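Endo-beta-1,2-glucanase (Talaromyces funiculosus, PDB 6IMV) hydrolyses internal beta-1,2-glucosidic bonds of beta-1,2-glucan and is seen here in complex with the disaccharide sophorose. Local coordinates at residues A[201-206]-A[255-260]; A[259-264]-A[458-463]; A[168-173]-A[197-202]; A[159-164]-A[208-213]. One frame throughout, in Å; residues are numbered along the deposited sequence.

Contact 1 (A[201-206]-A[255-260]). With NAG (2-acetamido-2-deoxy-beta-D-glucopyranose), chain F.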
# COMPACT_ATOMS: atom_id res chain seq x y z
N TYR A 201 11.12 -9.48 17.72
CA TYR A 201 11.66 -10.79 17.37
C TYR A 201 12.21 -10.77 15.93
O TYR A 201 13.27 -11.37 15.66
CB TYR A 201 10.62 -11.89 17.59
CG TYR A 201 11.10 -13.25 17.16
CD1 TYR A 201 12.16 -13.86 17.82
CD2 TYR A 201 10.55 -13.89 16.07
CE1 TYR A 201 12.63 -15.10 17.43
CE2 TYR A 201 11.00 -15.14 15.67
CZ TYR A 201 12.05 -15.74 16.35
OH TYR A 201 12.49 -16.96 15.93
N THR A 202 11.51 -10.08 15.02
CA THR A 202 11.97 -10.00 13.61
C THR A 202 13.35 -9.32 13.51
O THR A 202 14.09 -9.59 12.57
CB THR A 202 10.98 -9.24 12.71
OG1 THR A 202 10.96 -7.86 13.06
CG2 THR A 202 9.59 -9.84 12.75
N LYS A 203 13.66 -8.42 14.44
CA LYS A 203 14.95 -7.71 14.44
C LYS A 203 16.10 -8.72 14.60
O LYS A 203 17.16 -8.56 13.96
CB LYS A 203 15.00 -6.66 15.56
CG LYS A 203 13.90 -5.61 15.54
CD LYS A 203 14.03 -4.61 16.67
CE LYS A 203 13.02 -3.48 16.58
NZ LYS A 203 12.85 -2.82 17.90
N THR A 204 15.87 -9.77 15.40
CA THR A 204 16.87 -10.79 15.72
C THR A 204 17.09 -11.76 14.54
O THR A 204 18.15 -12.37 14.46
CB THR A 204 16.52 -11.55 17.00
OG1 THR A 204 15.44 -12.45 16.74
CG2 THR A 204 16.16 -10.64 18.15
N THR A 205 16.12 -11.91 13.63
CA THR A 205 16.21 -12.88 12.54
C THR A 205 16.44 -12.22 11.17
O THR A 205 16.81 -12.92 10.23
CB THR A 205 14.95 -13.77 12.51
OG1 THR A 205 13.82 -12.92 12.28
CG2 THR A 205 14.77 -14.57 13.78
N ALA A 206 16.25 -10.89 11.06
CA ALA A 206 16.17 -10.20 9.75
C ALA A 206 17.44 -10.39 8.91
O ALA A 206 17.35 -10.77 7.75
CB ALA A 206 15.89 -8.73 9.96
N THR A 255 15.03 -2.29 3.82
CA THR A 255 16.41 -1.80 3.97
C THR A 255 16.58 -1.10 5.33
O THR A 255 17.53 -1.39 6.05
CB THR A 255 16.81 -0.84 2.85
OG1 THR A 255 16.59 -1.48 1.60
CG2 THR A 255 18.26 -0.41 2.94
N TRP A 256 15.65 -0.19 5.65
CA TRP A 256 15.70 0.57 6.91
C TRP A 256 15.60 -0.37 8.11
O TRP A 256 16.23 -0.10 9.16
CB TRP A 256 14.59 1.62 6.97
CG TRP A 256 14.80 2.79 6.06
CD1 TRP A 256 13.99 3.17 5.02
CD2 TRP A 256 15.86 3.77 6.13
NE1 TRP A 256 14.48 4.31 4.44
CE2 TRP A 256 15.62 4.71 5.10
CE3 TRP A 256 16.97 3.95 6.96
CZ2 TRP A 256 16.45 5.80 4.88
CZ3 TRP A 256 17.80 5.03 6.74
CH2 TRP A 256 17.54 5.94 5.71
N TRP A 257 14.78 -1.42 7.99
CA TRP A 257 14.62 -2.38 9.06
C TRP A 257 15.97 -3.03 9.40
O TRP A 257 16.36 -3.09 10.58
CB TRP A 257 13.56 -3.43 8.72
CG TRP A 257 13.04 -4.10 9.95
CD1 TRP A 257 13.33 -5.36 10.41
CD2 TRP A 257 12.19 -3.50 10.95
NE1 TRP A 257 12.68 -5.59 11.59
CE2 TRP A 257 11.97 -4.47 11.95
CE3 TRP A 257 11.57 -2.26 11.06
CZ2 TRP A 257 11.16 -4.22 13.05
CZ3 TRP A 257 10.77 -2.01 12.16
CH2 TRP A 257 10.58 -2.98 13.14
N LEU A 258 16.69 -3.48 8.36
CA LEU A 258 18.01 -4.07 8.52
C LEU A 258 18.98 -3.05 9.12
O LEU A 258 19.71 -3.38 10.05
CB LEU A 258 18.54 -4.57 7.17
CG LEU A 258 18.00 -5.93 6.71
CD1 LEU A 258 18.42 -6.21 5.28
CD2 LEU A 258 18.49 -7.04 7.64
N GLN A 259 18.99 -1.82 8.59
CA GLN A 259 19.95 -0.82 9.03
C GLN A 259 19.77 -0.53 10.52
O GLN A 259 20.73 -0.54 11.27
CB GLN A 259 19.82 0.48 8.25
CG GLN A 259 20.57 1.63 8.91
CD GLN A 259 20.79 2.81 7.99
OE1 GLN A 259 20.52 2.75 6.80
NE2 GLN A 259 21.31 3.89 8.55
N PHE A 260 18.54 -0.21 10.94
CA PHE A 260 18.31 0.24 12.30
C PHE A 260 18.36 -0.92 13.30
O PHE A 260 18.80 -0.71 14.41
CB PHE A 260 16.99 0.99 12.41
CG PHE A 260 16.99 2.31 11.68
CD1 PHE A 260 18.01 3.23 11.87
CD2 PHE A 260 15.95 2.64 10.82
CE1 PHE A 260 17.99 4.45 11.20
CE2 PHE A 260 15.94 3.85 10.15
CZ PHE A 260 16.96 4.76 10.35
C1 NAG F . 8.62 -17.59 17.46
C2 NAG F . 8.66 -16.86 18.78
C3 NAG F . 10.04 -17.02 19.40
C4 NAG F . 10.43 -18.49 19.51
C5 NAG F . 10.28 -19.12 18.14
C6 NAG F . 10.64 -20.60 18.10
C7 NAG F . 7.48 -14.77 19.21
C8 NAG F . 7.36 -13.33 18.79
N2 NAG F . 8.37 -15.47 18.55
O3 NAG F . 10.04 -16.40 20.67
O4 NAG F . 11.80 -18.61 19.94
O5 NAG F . 8.92 -18.95 17.74
O6 NAG F . 9.45 -21.33 18.42
O7 NAG F . 6.81 -15.22 20.12
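T202 and K203 meet the indole of W257 where the segments of helices 186-210 and 252-261 cross at -89°, their axes 9.7 Å apart. The polar link is a weak, bent hydrogen bond from W257 NE1 to T202 OG1, 3.2 Å long with 131° at the hydrogen; the same hydroxyl also bonds within its own helix, to M199. W257 CG lies anti to the backbone N (chi1 -159°), which starts the indole toward helix 186-210, and the ring system crosses both the threonine and the lysine side chain at about a right angle. The apolar contacts flank this link. K203 CG and CE approach W257 CZ2, CG at 4.0 Å, while the ammonium forms a salt bridge with D200 and the side chain a cation-pi contact with F261. The methyl of A206 comes near the plane of the indole at its edge, and A206 CB is also 3.9 Å from L258 CD2. On the sugar side, an attached N-acetylglucosamine sits over one face of Y201, its N2 3.7 Å from Y201 CD2. With one weak polar bond at a buried helix crossing, cohesion probably comes chiefly from apolar packing around W257.

Contact 2 (A[259-264]-A[458-463]); sequences QFFGGL and ENIYNT
The carboxylate of E458 is held at both oxygens, OE1 by the hydroxyl of Y174 and OE2 by a salt bridge to K454, and turns OE1 to within 4.1 Å of F261 CZ. Ring and carboxylate planes stand 78° apart. The rest of the contact is largely apolar and centres on I460. Its chi1 (58°) sets CG1 in the crowded position between backbone N and carbonyl carbon, and an extended chi2 then carries CD1 over a face of F260, 4.0 Å from the ring centroid and 20° off the normal, a CH-pi contact. I460 CB meets the same ring at F260 CD1 (3.7 Å), and I460 CD1 also touches F261 CZ at 3.8 Å. At the edge of the F260 ring lies T463, whose CG2 is 3.8 Å from F260 CE1 and 3.5 Å from Q259 NE2; the amide oxygen of Q259 bonds W273. An alanine at F260 would probably leave I460 CD1 without its aromatic face and open a gap beside T463. N459, with positive phi, closes helix 448-457 in a Schellman motif; I460 lies in the link and T463 in the first turn of helix 461-475, both facing the end of helix 252-261. From helix 163-182, W171 packs beside both phenylalanines, and Y174 meets F261 and I460.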
# COMPACT_ATOMS: atom_id res chain seq x y z
N GLN A 259 18.99 -1.82 8.59
CA GLN A 259 19.95 -0.82 9.03
C GLN A 259 19.77 -0.53 10.52
O GLN A 259 20.73 -0.54 11.27
CB GLN A 259 19.82 0.48 8.25
CG GLN A 259 20.57 1.63 8.91
CD GLN A 259 20.79 2.81 7.99
OE1 GLN A 259 20.52 2.75 6.80
NE2 GLN A 259 21.31 3.89 8.55
N PHE A 260 18.54 -0.21 10.94
CA PHE A 260 18.31 0.24 12.30
C PHE A 260 18.36 -0.92 13.30
O PHE A 260 18.80 -0.71 14.41
CB PHE A 260 16.99 0.99 12.41
CG PHE A 260 16.99 2.31 11.68
CD1 PHE A 260 18.01 3.23 11.87
CD2 PHE A 260 15.95 2.64 10.82
CE1 PHE A 260 17.99 4.45 11.20
CE2 PHE A 260 15.94 3.85 10.15
CZ PHE A 260 16.96 4.76 10.35
N PHE A 261 17.89 -2.12 12.92
CA PHE A 261 17.57 -3.16 13.90
C PHE A 261 18.25 -4.51 13.63
O PHE A 261 18.14 -5.41 14.46
CB PHE A 261 16.05 -3.38 13.94
CG PHE A 261 15.29 -2.13 14.29
CD1 PHE A 261 15.55 -1.46 15.48
CD2 PHE A 261 14.30 -1.64 13.45
CE1 PHE A 261 14.85 -0.32 15.81
CE2 PHE A 261 13.60 -0.49 13.78
CZ PHE A 261 13.88 0.18 14.96
N GLY A 262 18.94 -4.66 12.49
CA GLY A 262 19.40 -5.96 12.04
C GLY A 262 20.72 -6.40 12.66
O GLY A 262 21.08 -7.56 12.52
N GLY A 263 21.44 -5.47 13.31
CA GLY A 263 22.76 -5.71 13.87
C GLY A 263 23.85 -5.71 12.80
O GLY A 263 24.85 -6.42 12.92
N LEU A 264 23.67 -4.93 11.73
CA LEU A 264 24.69 -4.83 10.68
C LEU A 264 25.82 -3.92 11.16
O LEU A 264 25.58 -2.99 11.92
CB LEU A 264 24.05 -4.27 9.41
CG LEU A 264 23.52 -5.29 8.39
CD1 LEU A 264 22.48 -6.19 9.01
CD2 LEU A 264 22.94 -4.58 7.18
N GLU A 458 13.40 6.76 19.84
CA GLU A 458 14.41 5.69 19.81
C GLU A 458 15.71 6.19 19.17
O GLU A 458 16.61 5.41 18.90
CB GLU A 458 13.84 4.46 19.09
CG GLU A 458 12.74 3.80 19.91
CD GLU A 458 11.91 2.70 19.27
OE1 GLU A 458 12.25 2.27 18.13
OE2 GLU A 458 10.92 2.30 19.90
N ASN A 459 15.78 7.50 18.91
CA ASN A 459 16.96 8.19 18.44
C ASN A 459 17.48 7.57 17.13
O ASN A 459 18.69 7.42 16.95
CB ASN A 459 18.05 8.22 19.52
CG ASN A 459 19.10 9.29 19.25
OD1 ASN A 459 18.83 10.31 18.62
ND2 ASN A 459 20.32 9.06 19.71
N ILE A 460 16.57 7.23 16.21
CA ILE A 460 16.98 6.83 14.86
C ILE A 460 16.47 7.83 13.81
O ILE A 460 16.84 7.72 12.63
CB ILE A 460 16.54 5.38 14.56
CG1 ILE A 460 15.03 5.18 14.70
CG2 ILE A 460 17.34 4.39 15.42
CD1 ILE A 460 14.55 3.83 14.19
N TYR A 461 15.65 8.81 14.21
CA TYR A 461 15.10 9.81 13.29
C TYR A 461 16.23 10.60 12.60
O TYR A 461 16.20 10.80 11.37
CB TYR A 461 14.14 10.75 14.01
CG TYR A 461 13.59 11.84 13.13
CD1 TYR A 461 12.49 11.61 12.32
CD2 TYR A 461 14.20 13.08 13.06
CE1 TYR A 461 11.99 12.60 11.48
CE2 TYR A 461 13.72 14.08 12.23
CZ TYR A 461 12.61 13.84 11.43
OH TYR A 461 12.13 14.80 10.60
N ASN A 462 17.21 11.06 13.38
CA ASN A 462 18.29 11.91 12.84
C ASN A 462 19.09 11.13 11.79
O ASN A 462 19.45 11.69 10.76
CB ASN A 462 19.21 12.47 13.93
CG ASN A 462 18.53 13.57 14.73
OD1 ASN A 462 17.50 14.09 14.33
ND2 ASN A 462 19.10 13.92 15.87
N THR A 463 19.33 9.84 12.05
CA THR A 463 20.06 8.98 11.12
C THR A 463 19.30 8.84 9.80
O THR A 463 19.90 8.93 8.72
CB THR A 463 20.32 7.59 11.72
OG1 THR A 463 21.14 7.77 12.88
CG2 THR A 463 21.02 6.65 10.76

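Contact 3 (A[168-173]-A[197-202]). With NAG (2-acetamido-2-deoxy-beta-D-glucopyranose), chain F.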
# COMPACT_ATOMS: atom_id res chain seq x y z
N GLU A 168 6.85 -3.50 4.71
CA GLU A 168 5.62 -2.71 4.81
C GLU A 168 4.91 -2.99 6.15
O GLU A 168 4.52 -2.05 6.84
CB GLU A 168 4.70 -2.97 3.62
CG GLU A 168 5.29 -2.51 2.30
CD GLU A 168 4.54 -2.92 1.05
OE1 GLU A 168 3.79 -3.90 1.11
OE2 GLU A 168 4.72 -2.26 0.02
N LEU A 169 4.77 -4.27 6.50
CA LEU A 169 4.06 -4.65 7.72
C LEU A 169 4.79 -4.12 8.96
O LEU A 169 4.14 -3.64 9.91
CB LEU A 169 3.94 -6.17 7.77
CG LEU A 169 3.31 -6.76 9.04
CD1 LEU A 169 1.96 -6.13 9.35
CD2 LEU A 169 3.18 -8.26 8.91
N LEU A 170 6.12 -4.22 8.98
CA LEU A 170 6.88 -3.94 10.20
C LEU A 170 6.74 -2.47 10.61
O LEU A 170 6.52 -2.18 11.79
CB LEU A 170 8.33 -4.35 9.99
CG LEU A 170 8.55 -5.86 10.03
CD1 LEU A 170 9.91 -6.23 9.44
CD2 LEU A 170 8.41 -6.37 11.45
N TRP A 171 6.83 -1.54 9.65
CA TRP A 171 6.70 -0.11 9.97
C TRP A 171 5.23 0.22 10.29
O TRP A 171 4.97 1.15 11.06
CB TRP A 171 7.29 0.78 8.87
CG TRP A 171 8.78 0.70 8.81
CD1 TRP A 171 9.53 0.04 7.87
CD2 TRP A 171 9.72 1.26 9.75
NE1 TRP A 171 10.86 0.16 8.16
CE2 TRP A 171 11.01 0.90 9.30
CE3 TRP A 171 9.60 2.02 10.92
CZ2 TRP A 171 12.16 1.29 9.98
CZ3 TRP A 171 10.74 2.39 11.60
CH2 TRP A 171 12.01 2.04 11.12
N ALA A 172 4.28 -0.55 9.74
CA ALA A 172 2.87 -0.34 10.09
C ALA A 172 2.64 -0.72 11.56
O ALA A 172 1.97 0.00 12.30
CB ALA A 172 1.97 -1.13 9.16
N VAL A 173 3.23 -1.84 11.98
CA VAL A 173 3.13 -2.32 13.37
C VAL A 173 3.83 -1.32 14.30
O VAL A 173 3.34 -1.05 15.39
CB VAL A 173 3.67 -3.75 13.52
CG1 VAL A 173 3.88 -4.14 14.98
CG2 VAL A 173 2.75 -4.76 12.83
N THR A 197 6.80 -7.08 21.24
CA THR A 197 7.50 -8.37 21.37
C THR A 197 7.58 -9.07 20.00
O THR A 197 8.64 -9.59 19.62
CB THR A 197 6.84 -9.25 22.43
OG1 THR A 197 6.95 -8.50 23.64
CG2 THR A 197 7.48 -10.60 22.60
N TRP A 198 6.44 -9.13 19.28
CA TRP A 198 6.41 -9.75 17.96
C TRP A 198 7.40 -9.01 17.04
O TRP A 198 8.24 -9.62 16.39
CB TRP A 198 4.99 -9.77 17.37
CG TRP A 198 4.97 -10.27 15.96
CD1 TRP A 198 4.91 -11.57 15.54
CD2 TRP A 198 5.11 -9.48 14.76
NE1 TRP A 198 5.02 -11.64 14.18
CE2 TRP A 198 5.12 -10.37 13.67
CE3 TRP A 198 5.22 -8.10 14.51
CZ2 TRP A 198 5.23 -9.93 12.35
CZ3 TRP A 198 5.33 -7.67 13.20
CH2 TRP A 198 5.34 -8.58 12.14
N MET A 199 7.29 -7.68 17.00
CA MET A 199 8.07 -6.84 16.11
C MET A 199 9.56 -6.98 16.43
O MET A 199 10.40 -7.05 15.52
CB MET A 199 7.64 -5.38 16.27
CG MET A 199 8.21 -4.46 15.23
SD MET A 199 7.61 -2.77 15.44
CE MET A 199 8.46 -2.31 16.95
N ASP A 200 9.88 -7.02 17.72
CA ASP A 200 11.27 -7.08 18.19
C ASP A 200 11.91 -8.41 17.77
O ASP A 200 13.11 -8.46 17.49
CB ASP A 200 11.39 -6.86 19.70
CG ASP A 200 11.20 -5.42 20.14
OD1 ASP A 200 11.27 -4.53 19.28
OD2 ASP A 200 10.98 -5.20 21.35
N TYR A 201 11.12 -9.48 17.72
CA TYR A 201 11.66 -10.79 17.37
C TYR A 201 12.21 -10.77 15.93
O TYR A 201 13.27 -11.37 15.66
CB TYR A 201 10.62 -11.89 17.59
CG TYR A 201 11.10 -13.25 17.16
CD1 TYR A 201 12.16 -13.86 17.82
CD2 TYR A 201 10.55 -13.89 16.07
CE1 TYR A 201 12.63 -15.10 17.43
CE2 TYR A 201 11.00 -15.14 15.67
CZ TYR A 201 12.05 -15.74 16.35
OH TYR A 201 12.49 -16.96 15.93
N THR A 202 11.51 -10.08 15.02
CA THR A 202 11.97 -10.00 13.61
C THR A 202 13.35 -9.32 13.51
O THR A 202 14.09 -9.59 12.57
CB THR A 202 10.98 -9.24 12.71
OG1 THR A 202 10.96 -7.86 13.06
CG2 THR A 202 9.59 -9.84 12.75
C1 NAG F . 8.62 -17.59 17.46
C2 NAG F . 8.66 -16.86 18.78
C3 NAG F . 10.04 -17.02 19.40
C4 NAG F . 10.43 -18.49 19.51
C5 NAG F . 10.28 -19.12 18.14
C6 NAG F . 10.64 -20.60 18.10
C7 NAG F . 7.48 -14.77 19.21
C8 NAG F . 7.36 -13.33 18.79
N2 NAG F . 8.37 -15.47 18.55
O3 NAG F . 10.04 -16.40 20.67
O4 NAG F . 11.80 -18.61 19.94
O5 NAG F . 8.92 -18.95 17.74
O6 NAG F . 9.45 -21.33 18.42
O7 NAG F . 6.81 -15.22 20.12
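L169 and its neighbours pack on W198 in an antiparallel helical hairpin, helices 163-182 and 186-210 being consecutive in the chain, consistent with an (alpha/alpha)6 barrel. The short segments cross at -139° with their axes 10.5 Å apart. L169 sends CD2 to the far end of the indole, 3.9 Å from W198 CH2. L170 does most of the work: its CD2 lies 3.8 Å from W198 CZ3 and 3.4 Å from T202 OG1, a single methyl spanning one turn of the opposite helix, and the leucine and threonine side chains run antiparallel alongside one another. The carbonyl oxygen of L170 also comes near the sulphur of M199. V173 divides its two methyls, CG2 lying 3.9 Å from W198 CZ3 and CG1 4.0 Å from M199 SD. W198 CG is anti to the backbone N (chi1 174°), which starts the indole toward these three aliphatic side chains; all cross it at about a right angle. W198 CA touches the acetyl methyl of the nearby N-acetylglucosamine. W257 of helix 252-261 covers L170 and M199, and Y127 meets W198 edge-to-face. T202 OG1 donates to M199 O over 2.6 Å, with a C=O...donor angle of 147° and the donor somewhat out of the carbonyl plane.

Contact 4 (A[159-164]-A[208-213]). With BGC (beta-D-glucopyranose), chain D.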
# COMPACT_ATOMS: atom_id res chain seq x y z
N ASN A 159 8.19 -22.40 2.22
CA ASN A 159 9.65 -22.26 2.27
C ASN A 159 10.16 -21.05 1.47
O ASN A 159 11.30 -21.03 1.02
CB ASN A 159 10.32 -23.55 1.80
CG ASN A 159 9.95 -24.72 2.68
OD1 ASN A 159 9.95 -24.60 3.90
ND2 ASN A 159 9.58 -25.82 2.06
N ARG A 160 9.32 -20.03 1.30
CA ARG A 160 9.69 -18.81 0.57
C ARG A 160 9.11 -17.62 1.33
O ARG A 160 7.94 -17.70 1.75
CB ARG A 160 9.15 -18.82 -0.86
CG ARG A 160 9.70 -19.92 -1.76
CD ARG A 160 8.98 -20.01 -3.09
NE ARG A 160 9.28 -18.86 -3.94
CZ ARG A 160 8.40 -17.96 -4.38
NH1 ARG A 160 7.11 -18.13 -4.19
NH2 ARG A 160 8.83 -16.89 -5.02
N VAL A 161 9.91 -16.54 1.49
CA VAL A 161 9.44 -15.38 2.22
C VAL A 161 9.93 -14.10 1.53
O VAL A 161 11.11 -13.99 1.19
CB VAL A 161 9.81 -15.45 3.71
CG1 VAL A 161 11.32 -15.43 3.94
CG2 VAL A 161 9.14 -14.35 4.52
N PRO A 162 9.03 -13.12 1.28
CA PRO A 162 9.39 -11.88 0.59
C PRO A 162 9.71 -10.75 1.57
O PRO A 162 8.94 -10.49 2.52
CB PRO A 162 8.08 -11.59 -0.16
CG PRO A 162 7.00 -11.98 0.83
CD PRO A 162 7.59 -13.16 1.60
N GLY A 163 10.85 -10.09 1.34
CA GLY A 163 11.29 -8.98 2.17
C GLY A 163 10.37 -7.77 2.04
O GLY A 163 10.07 -7.10 3.03
N LEU A 164 9.92 -7.49 0.81
CA LEU A 164 9.19 -6.24 0.52
C LEU A 164 7.93 -6.15 1.39
O LEU A 164 7.71 -5.17 2.09
CB LEU A 164 8.86 -6.18 -0.97
CG LEU A 164 8.24 -4.87 -1.46
CD1 LEU A 164 8.70 -4.57 -2.87
CD2 LEU A 164 6.72 -4.93 -1.40
N HIS A 208 19.96 -12.58 9.28
CA HIS A 208 20.25 -14.01 9.03
C HIS A 208 19.38 -14.52 7.87
O HIS A 208 19.85 -15.29 7.05
CB HIS A 208 20.05 -14.84 10.31
CG HIS A 208 20.52 -16.25 10.18
ND1 HIS A 208 21.86 -16.57 10.00
CD2 HIS A 208 19.85 -17.42 10.18
CE1 HIS A 208 21.98 -17.88 9.89
NE2 HIS A 208 20.76 -18.42 10.01
N ILE A 209 18.13 -14.05 7.79
CA ILE A 209 17.21 -14.54 6.78
C ILE A 209 17.40 -13.77 5.46
O ILE A 209 17.34 -14.38 4.41
CB ILE A 209 15.76 -14.52 7.31
CG1 ILE A 209 15.58 -15.55 8.43
CG2 ILE A 209 14.74 -14.73 6.20
CD1 ILE A 209 14.24 -15.52 9.13
N PHE A 210 17.63 -12.45 5.50
CA PHE A 210 17.51 -11.64 4.25
C PHE A 210 18.82 -10.99 3.79
O PHE A 210 18.89 -10.54 2.64
CB PHE A 210 16.46 -10.54 4.41
CG PHE A 210 15.04 -11.05 4.47
CD1 PHE A 210 14.35 -11.35 3.31
CD2 PHE A 210 14.39 -11.20 5.69
CE1 PHE A 210 13.04 -11.80 3.36
CE2 PHE A 210 13.08 -11.64 5.74
CZ PHE A 210 12.41 -11.94 4.58
N TYR A 211 19.84 -10.87 4.65
CA TYR A 211 21.05 -10.14 4.25
C TYR A 211 22.12 -11.12 3.75
O TYR A 211 22.68 -11.87 4.53
CB TYR A 211 21.58 -9.26 5.38
CG TYR A 211 22.74 -8.38 4.97
CD1 TYR A 211 22.62 -7.57 3.85
CD2 TYR A 211 23.95 -8.40 5.64
CE1 TYR A 211 23.68 -6.78 3.42
CE2 TYR A 211 25.01 -7.61 5.22
CZ TYR A 211 24.87 -6.80 4.10
OH TYR A 211 25.89 -6.01 3.64
N GLN A 212 22.41 -11.08 2.44
CA GLN A 212 23.38 -11.98 1.80
C GLN A 212 24.81 -11.48 2.01
O GLN A 212 25.74 -12.27 2.04
CB GLN A 212 23.12 -12.08 0.29
CG GLN A 212 23.93 -13.16 -0.41
CD GLN A 212 23.64 -13.16 -1.89
OE1 GLN A 212 24.22 -12.38 -2.64
NE2 GLN A 212 22.73 -14.02 -2.31
N GLY A 213 24.97 -10.16 2.10
CA GLY A 213 26.27 -9.52 2.26
C GLY A 213 26.56 -8.58 1.09
O GLY A 213 25.92 -8.68 0.05
C2 BGC D . 5.16 -7.75 -4.77
C3 BGC D . 5.03 -8.56 -3.49
C4 BGC D . 5.61 -9.96 -3.69
C5 BGC D . 7.06 -9.81 -4.16
C6 BGC D . 7.78 -11.12 -4.44
C1 BGC D . 6.61 -7.74 -5.23
O2 BGC D . 4.81 -6.39 -4.54
O3 BGC D . 3.67 -8.68 -3.09
O4 BGC D . 5.56 -10.66 -2.46
O5 BGC D . 7.11 -9.07 -5.37
O6 BGC D . 7.08 -11.82 -5.43
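The ring of F210 carries the contact with V161 and G163. I209 CG2, from the preceding residue, lies 3.5 Å above one face, displaced toward the rim, while at the edge and near the ring plane V161 O approaches F210 CE1 at 3.6 Å. G163 N comes to 3.4 Å from F210 CE1 at an oblique angle. F254 and F140 add edge-to-face contacts. F210 CG lies anti to the carbonyl carbon (chi1 -70°), which starts the ring toward V161. That valine crosses the phenylalanine at about a right angle, V161 CG1 standing 3.7 Å from F210 CZ and 4.2 Å from I209 CG2. A CB on G163 would fall about 3.5 Å from F210 CD1, so glycine suits this tight approach of backbone to ring. An alanine at F210 would probably open a gap against G163 and strip V161 CG1 of its aromatic neighbour. P162, the N-cap of helix 163-182, points the other way: its CB is 3.5 Å from O4 of a bound glucose; that sugar is hydrogen-bonded by D165 and W143. The contact thus lies where edge strand 160-162, paired with 220-223, runs into helix 163-182, against the point where helix 186-210 gives way to strand 211-213.

Overall arrangement
Helices 163-182, 186-210 and 252-261 link the four contacts. Contacts 3 and 4 share the hairpin of the first two, contact 3 nested inside the loop closed by contact 4, their centres 15 Å apart. Contact 1 lies 9 Å from both contact 2 and contact 3, sharing helix 252-261 with contact 2 and helix 186-210 with contact 3; W257 touches L170, W171 and M199. Contact 2, 14 Å from contact 3, extends the same packing to helix 461-475 late in the chain, with W171 reaching F260 and F261. Mostly apolar side chains, buried except toward contact 2, thus run from the glucose-contacting start of helix 163-182 across one flank of this helical domain to helix 461-475.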